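Long-range contact in L-Ribose isomerase (Acinetobacter, PDB 4Q0S), which isomerises the non-natural sugar L-ribose, probably to its ketose L-ribulose, in a metal-containing cupin barrel: residues K112-E124 with G239-N251. Residues are numbered along the deposited sequence; the frame is centred on the assembly and turned at random.
Sequences KFCPPHHHGRKTE and GMHDNDFVSDAAN. With CO (cobalt (II) ion), chain B; RB0 (D-ribitol), chain C; NCO (cobalt hexammine(III)), chain E.
Both carboxylate oxygens of Asp242 are gripped by the 120-122 loop, and its backbone carbonyl also steadies the metal ligand His119. The clamp lies beside the metal centre of the cupin barrel, where His117, His119 and Glu124, with His199, bind cobalt (II), and ribitol adds O4 and O5. The short strand 244-245 runs antiparallel to the edge of 117-118, with His118 and Asp244 exchanging backbone hydrogen bonds and Val246 N reaching Pro116 O at 3.0 Å.

With CG anti to its own N (chi1 -167°), the Asp242 carboxylate reaches the loop. Each oxygen offers its syn lone pair to a backbone N-H: Asp242 OD1 to Arg121 N, Asp242 OD2 to Lys122 N at 3.0 Å. Asp242 OD1 also takes the salt bridge from Arg121 NH1 (2.8 Å); it lies close to the guanidinium plane, but NH1 comes from above the carboxylate plane, the two planes standing 74° apart. Met240 SD sits over one guanidinium face, 3.5 Å from Arg121 NE, while that NE is paired with Glu97.

Asp242 is also the second-shell partner of His119: Asp242 O accepts from His119 ND1 at 2.8 Å, almost exactly in the imidazole plane, fixing the ring's rotation and leaving NE2 for cobalt; Lys122 CE lies over one face of this ring. His117 is held likewise by His117 ND1 donating to Pro115 O (2.6 Å). Its ring and that of Phe245 are tilted only 29° from each other but offset so far that they barely overlap, so the real contact is CH-pi: His117 CB sits over the Phe245 face, 3.9 Å from the ring centroid.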
loop_
_atom_site.group_PDB
_atom_site.type_symbol
_atom_site.label_atom_id
_atom_site.label_comp_id
_atom_site.label_asym_id
_atom_site.label_seq_id
_atom_site.Cartn_x
_atom_site.Cartn_y
_atom_site.Cartn_z
ATOM N N LYS A 112 -0.412 -21.319 -12.338
ATOM C CA LYS A 112 0.861 -21.289 -13.060
ATOM C C LYS A 112 2.076 -21.534 -12.152
ATOM O O LYS A 112 2.012 -21.318 -10.941
ATOM C CB LYS A 112 0.986 -19.954 -13.803
ATOM C CG LYS A 112 -0.246 -19.618 -14.673
ATOM C CD LYS A 112 -0.271 -20.429 -15.962
ATOM C CE LYS A 112 -1.466 -20.076 -16.865
ATOM N NZ LYS A 112 -2.766 -20.600 -16.368
ATOM N N PHE A 113 3.182 -21.983 -12.748
ATOM C CA PHE A 113 4.393 -22.308 -11.994
ATOM C C PHE A 113 5.690 -21.681 -12.490
ATOM O O PHE A 113 5.812 -21.297 -13.650
ATOM C CB PHE A 113 4.699 -23.821 -12.044
ATOM C CG PHE A 113 3.626 -24.717 -11.508
ATOM C CD1 PHE A 113 2.409 -24.855 -12.166
ATOM C CD2 PHE A 113 3.873 -25.498 -10.382
ATOM C CE1 PHE A 113 1.454 -25.765 -11.711
ATOM C CE2 PHE A 113 2.932 -26.406 -9.920
ATOM C CZ PHE A 113 1.720 -26.543 -10.581
ATOM N N CYS A 114 6.659 -21.608 -11.577
ATOM C CA CYS A 114 8.026 -21.227 -11.908
ATOM C C CYS A 114 8.487 -22.698 -11.826
ATOM O O CYS A 114 8.495 -23.290 -10.750
ATOM C CB CYS A 114 8.695 -20.416 -10.808
ATOM S SG CYS A 114 10.487 -20.191 -11.080
ATOM N N PRO A 115 8.842 -23.310 -12.964
ATOM C CA PRO A 115 9.270 -24.714 -13.031
ATOM C C PRO A 115 10.484 -25.210 -12.237
ATOM O O PRO A 115 11.381 -24.446 -11.880
ATOM C CB PRO A 115 9.429 -24.937 -14.532
ATOM C CG PRO A 115 9.958 -23.627 -14.986
ATOM C CD PRO A 115 9.058 -22.640 -14.256
ATOM N N PRO A 116 10.507 -26.523 -11.942
ATOM C CA PRO A 116 11.601 -27.149 -11.198
ATOM C C PRO A 116 12.962 -26.815 -11.789
ATOM O O PRO A 116 13.191 -26.981 -12.991
ATOM C CB PRO A 116 11.283 -28.634 -11.315
ATOM C CG PRO A 116 9.795 -28.647 -11.239
ATOM C CD PRO A 116 9.417 -27.493 -12.170
ATOM N N HIS A 117 13.866 -26.352 -10.937
ATOM C CA HIS A 117 15.213 -26.019 -11.368
ATOM C C HIS A 117 16.069 -25.785 -10.138
ATOM O O HIS A 117 15.561 -25.752 -9.010
ATOM C CB HIS A 117 15.204 -24.752 -12.233
ATOM C CG HIS A 117 14.824 -23.512 -11.481
ATOM N ND1 HIS A 117 13.540 -23.270 -11.044
ATOM C CD2 HIS A 117 15.573 -22.470 -11.046
ATOM C CE1 HIS A 117 13.513 -22.131 -10.371
ATOM N NE2 HIS A 117 14.734 -21.627 -10.357
ATOM N N HIS A 118 17.372 -25.647 -10.347
ATOM C CA HIS A 118 18.267 -25.365 -9.242
ATOM C C HIS A 118 19.400 -24.514 -9.771
ATOM O O HIS A 118 19.635 -24.470 -10.978
ATOM C CB HIS A 118 18.802 -26.654 -8.592
ATOM C CG HIS A 118 19.914 -27.314 -9.343
ATOM N ND1 HIS A 118 19.697 -28.146 -10.420
ATOM C CD2 HIS A 118 21.254 -27.277 -9.162
ATOM C CE1 HIS A 118 20.856 -28.594 -10.869
ATOM N NE2 HIS A 118 21.818 -28.079 -10.123
ATOM N N HIS A 119 20.083 -23.821 -8.870
ATOM C CA HIS A 119 21.195 -22.958 -9.245
ATOM C C HIS A 119 22.484 -23.454 -8.600
ATOM O O HIS A 119 22.487 -23.853 -7.438
ATOM C CB HIS A 119 20.923 -21.527 -8.781
ATOM C CG HIS A 119 19.595 -20.997 -9.222
ATOM N ND1 HIS A 119 19.322 -20.678 -10.534
ATOM C CD2 HIS A 119 18.452 -20.772 -8.533
ATOM C CE1 HIS A 119 18.067 -20.279 -10.635
ATOM N NE2 HIS A 119 17.517 -20.327 -9.436
ATOM N N GLY A 120 23.579 -23.423 -9.352
ATOM C CA GLY A 120 24.841 -23.858 -8.793
ATOM C C GLY A 120 25.418 -22.780 -7.895
ATOM O O GLY A 120 26.063 -23.082 -6.885
ATOM N N ARG A 121 25.162 -21.518 -8.242
ATOM C CA ARG A 121 25.700 -20.395 -7.473
ATOM C C ARG A 121 24.688 -19.505 -6.740
ATOM O O ARG A 121 24.981 -18.987 -5.657
ATOM C CB ARG A 121 26.547 -19.523 -8.404
ATOM C CG ARG A 121 27.422 -20.325 -9.359
ATOM C CD ARG A 121 28.149 -19.426 -10.337
ATOM N NE ARG A 121 28.876 -20.182 -11.354
ATOM C CZ ARG A 121 28.302 -20.991 -12.242
ATOM N NH1 ARG A 121 26.985 -21.159 -12.243
ATOM N NH2 ARG A 121 29.044 -21.624 -13.140
ATOM N N LYS A 122 23.502 -19.322 -7.311
ATOM C CA LYS A 122 22.516 -18.441 -6.690
ATOM C C LYS A 122 21.655 -18.968 -5.547
ATOM O O LYS A 122 20.958 -19.977 -5.675
ATOM C CB LYS A 122 21.583 -17.853 -7.753
ATOM C CG LYS A 122 20.554 -16.868 -7.174
ATOM C CD LYS A 122 19.719 -16.209 -8.259
ATOM C CE LYS A 122 18.814 -17.214 -8.957
ATOM N NZ LYS A 122 18.083 -16.585 -10.089
ATOM N N THR A 123 21.716 -18.251 -4.431
ATOM C CA THR A 123 20.919 -18.538 -3.248
ATOM C C THR A 123 19.808 -17.472 -3.252
ATOM O O THR A 123 20.084 -16.277 -3.424
ATOM C CB THR A 123 21.752 -18.406 -1.956
ATOM O OG1 THR A 123 22.628 -19.535 -1.831
ATOM C CG2 THR A 123 20.836 -18.327 -0.736
ATOM N N GLU A 124 18.564 -17.910 -3.061
ATOM C CA GLU A 124 17.408 -17.010 -3.074
ATOM C C GLU A 124 16.716 -16.900 -1.712
ATOM O O GLU A 124 16.943 -17.712 -0.816
ATOM C CB GLU A 124 16.367 -17.512 -4.086
ATOM C CG GLU A 124 16.896 -17.775 -5.495
ATOM C CD GLU A 124 15.908 -18.540 -6.375
ATOM O OE1 GLU A 124 14.783 -18.838 -5.925
ATOM O OE2 GLU A 124 16.264 -18.857 -7.527
ATOM N N GLY A 239 29.072 -15.268 -20.514
ATOM C CA GLY A 239 28.372 -16.431 -21.033
ATOM C C GLY A 239 27.967 -17.437 -19.969
ATOM O O GLY A 239 27.203 -18.365 -20.235
ATOM N N MET A 240 28.481 -17.254 -18.759
ATOM C CA MET A 240 28.184 -18.145 -17.644
ATOM C C MET A 240 26.681 -18.321 -17.428
ATOM O O MET A 240 25.933 -17.343 -17.374
ATOM C CB MET A 240 28.823 -17.591 -16.372
ATOM C CG MET A 240 28.671 -18.467 -15.149
ATOM S SD MET A 240 29.354 -17.643 -13.702
ATOM C CE MET A 240 31.114 -17.754 -14.041
ATOM N N HIS A 241 26.243 -19.572 -17.316
ATOM C CA HIS A 241 24.833 -19.865 -17.082
ATOM C C HIS A 241 24.692 -20.468 -15.688
ATOM O O HIS A 241 25.547 -21.243 -15.249
ATOM C CB HIS A 241 24.292 -20.842 -18.128
ATOM C CG HIS A 241 22.801 -20.998 -18.091
ATOM N ND1 HIS A 241 21.937 -19.926 -18.191
ATOM C CD2 HIS A 241 22.020 -22.099 -17.977
ATOM C CE1 HIS A 241 20.691 -20.360 -18.142
ATOM N NE2 HIS A 241 20.712 -21.675 -18.012
ATOM N N ASP A 242 23.614 -20.109 -14.996
ATOM C CA ASP A 242 23.389 -20.597 -13.644
ATOM C C ASP A 242 21.967 -21.105 -13.428
ATOM O O ASP A 242 21.466 -21.112 -12.306
ATOM C CB ASP A 242 23.716 -19.483 -12.645
ATOM C CG ASP A 242 23.805 -19.982 -11.220
ATOM O OD1 ASP A 242 24.519 -20.980 -10.981
ATOM O OD2 ASP A 242 23.169 -19.371 -10.336
ATOM N N ASN A 243 21.312 -21.514 -14.510
ATOM C CA ASN A 243 19.960 -22.053 -14.420
ATOM C C ASN A 243 19.991 -23.484 -14.922
ATOM O O ASN A 243 20.475 -23.755 -16.020
ATOM C CB ASN A 243 18.971 -21.253 -15.273
ATOM C CG ASN A 243 18.686 -19.876 -14.708
ATOM O OD1 ASN A 243 18.822 -19.644 -13.507
ATOM N ND2 ASN A 243 18.266 -18.958 -15.574
ATOM N N ASP A 244 19.477 -24.400 -14.113
ATOM C CA ASP A 244 19.446 -25.804 -14.488
ATOM C C ASP A 244 18.032 -26.317 -14.263
ATOM O O ASP A 244 17.687 -26.741 -13.160
ATOM C CB ASP A 244 20.430 -26.602 -13.628
ATOM C CG ASP A 244 20.742 -27.973 -14.207
ATOM O OD1 ASP A 244 19.845 -28.596 -14.819
ATOM O OD2 ASP A 244 21.894 -28.433 -14.038
ATOM N N PHE A 245 17.211 -26.259 -15.305
ATOM C CA PHE A 245 15.833 -26.724 -15.212
ATOM C C PHE A 245 15.784 -28.238 -15.362
ATOM O O PHE A 245 16.520 -28.809 -16.168
ATOM C CB PHE A 245 14.985 -26.049 -16.294
ATOM C CG PHE A 245 14.794 -24.577 -16.071
ATOM C CD1 PHE A 245 13.716 -24.107 -15.326
ATOM C CD2 PHE A 245 15.730 -23.663 -16.544
ATOM C CE1 PHE A 245 13.576 -22.746 -15.051
ATOM C CE2 PHE A 245 15.601 -22.297 -16.274
ATOM C CZ PHE A 245 14.521 -21.840 -15.526
ATOM N N VAL A 246 14.928 -28.881 -14.573
ATOM C CA VAL A 246 14.784 -30.331 -14.626
ATOM C C VAL A 246 14.280 -30.760 -16.003
ATOM O O VAL A 246 14.740 -31.759 -16.561
ATOM C CB VAL A 246 13.804 -30.834 -13.546
ATOM C CG1 VAL A 246 13.660 -32.344 -13.636
ATOM C CG2 VAL A 246 14.301 -30.434 -12.169
ATOM N N SER A 247 13.333 -30.001 -16.547
ATOM C CA SER A 247 12.782 -30.295 -17.864
ATOM C C SER A 247 13.576 -29.525 -18.916
ATOM O O SER A 247 13.722 -28.307 -18.818
ATOM C CB SER A 247 11.315 -29.878 -17.921
ATOM O OG SER A 247 10.722 -30.307 -19.133
ATOM N N ASP A 248 14.087 -30.229 -19.922
ATOM C CA ASP A 248 14.879 -29.579 -20.964
ATOM C C ASP A 248 14.097 -28.537 -21.749
ATOM O O ASP A 248 14.668 -27.553 -22.230
ATOM C CB ASP A 248 15.456 -30.616 -21.931
ATOM C CG ASP A 248 16.434 -31.559 -21.258
ATOM O OD1 ASP A 248 15.978 -32.525 -20.611
ATOM O OD2 ASP A 248 17.656 -31.321 -21.366
ATOM N N ALA A 249 12.793 -28.755 -21.880
ATOM C CA ALA A 249 11.940 -27.825 -22.606
ATOM C C ALA A 249 11.941 -26.453 -21.937
ATOM O O ALA A 249 11.779 -25.429 -22.597
ATOM C CB ALA A 249 10.518 -28.371 -22.674
ATOM N N ALA A 250 12.140 -26.444 -20.622
ATOM C CA ALA A 250 12.144 -25.208 -19.848
ATOM C C ALA A 250 13.398 -24.353 -20.014
ATOM O O ALA A 250 13.310 -23.126 -20.072
ATOM C CB ALA A 250 11.931 -25.530 -18.375
ATOM N N ASN A 251 14.563 -24.991 -20.087
ATOM C CA ASN A 251 15.825 -24.260 -20.225
ATOM C C ASN A 251 15.902 -23.382 -21.466
ATOM O O ASN A 251 16.417 -22.264 -21.416
ATOM C CB ASN A 251 17.013 -25.226 -20.238
ATOM C CG ASN A 251 17.839 -25.155 -18.966
ATOM O OD1 ASN A 251 17.461 -25.706 -17.932
ATOM N ND2 ASN A 251 18.970 -24.460 -19.036
HETATM CO CO CO B . 15.480 -20.152 -8.744
HETATM C C1 RB0 C . 13.426 -18.179 -12.546
HETATM O O1 RB0 C . 13.477 -18.260 -13.960
HETATM C C2 RB0 C . 14.298 -17.026 -12.072
HETATM O O2 RB0 C . 15.675 -17.364 -12.222
HETATM C C3 RB0 C . 13.976 -16.670 -10.606
HETATM O O3 RB0 C . 14.626 -15.458 -10.251
HETATM C C4 RB0 C . 14.366 -17.773 -9.615
HETATM O O4 RB0 C . 15.342 -18.624 -10.197
HETATM C C5 RB0 C . 13.136 -18.584 -9.219
HETATM O O5 RB0 C . 13.467 -19.498 -8.174
HETATM CO CO NCO E . 19.184 -31.055 -17.658
HETATM N N1 NCO E . 20.891 -31.257 -17.111
HETATM N N2 NCO E . 19.729 -31.110 -19.375
HETATM N N3 NCO E . 18.638 -31.002 -15.931
HETATM N N4 NCO E . 19.402 -29.259 -17.650
HETATM N N5 NCO E . 18.968 -32.846 -17.663
HETATM N N6 NCO E . 17.477 -30.852 -18.213
HETATM O O HOH W 1 12.121 -27.578 -15.374
#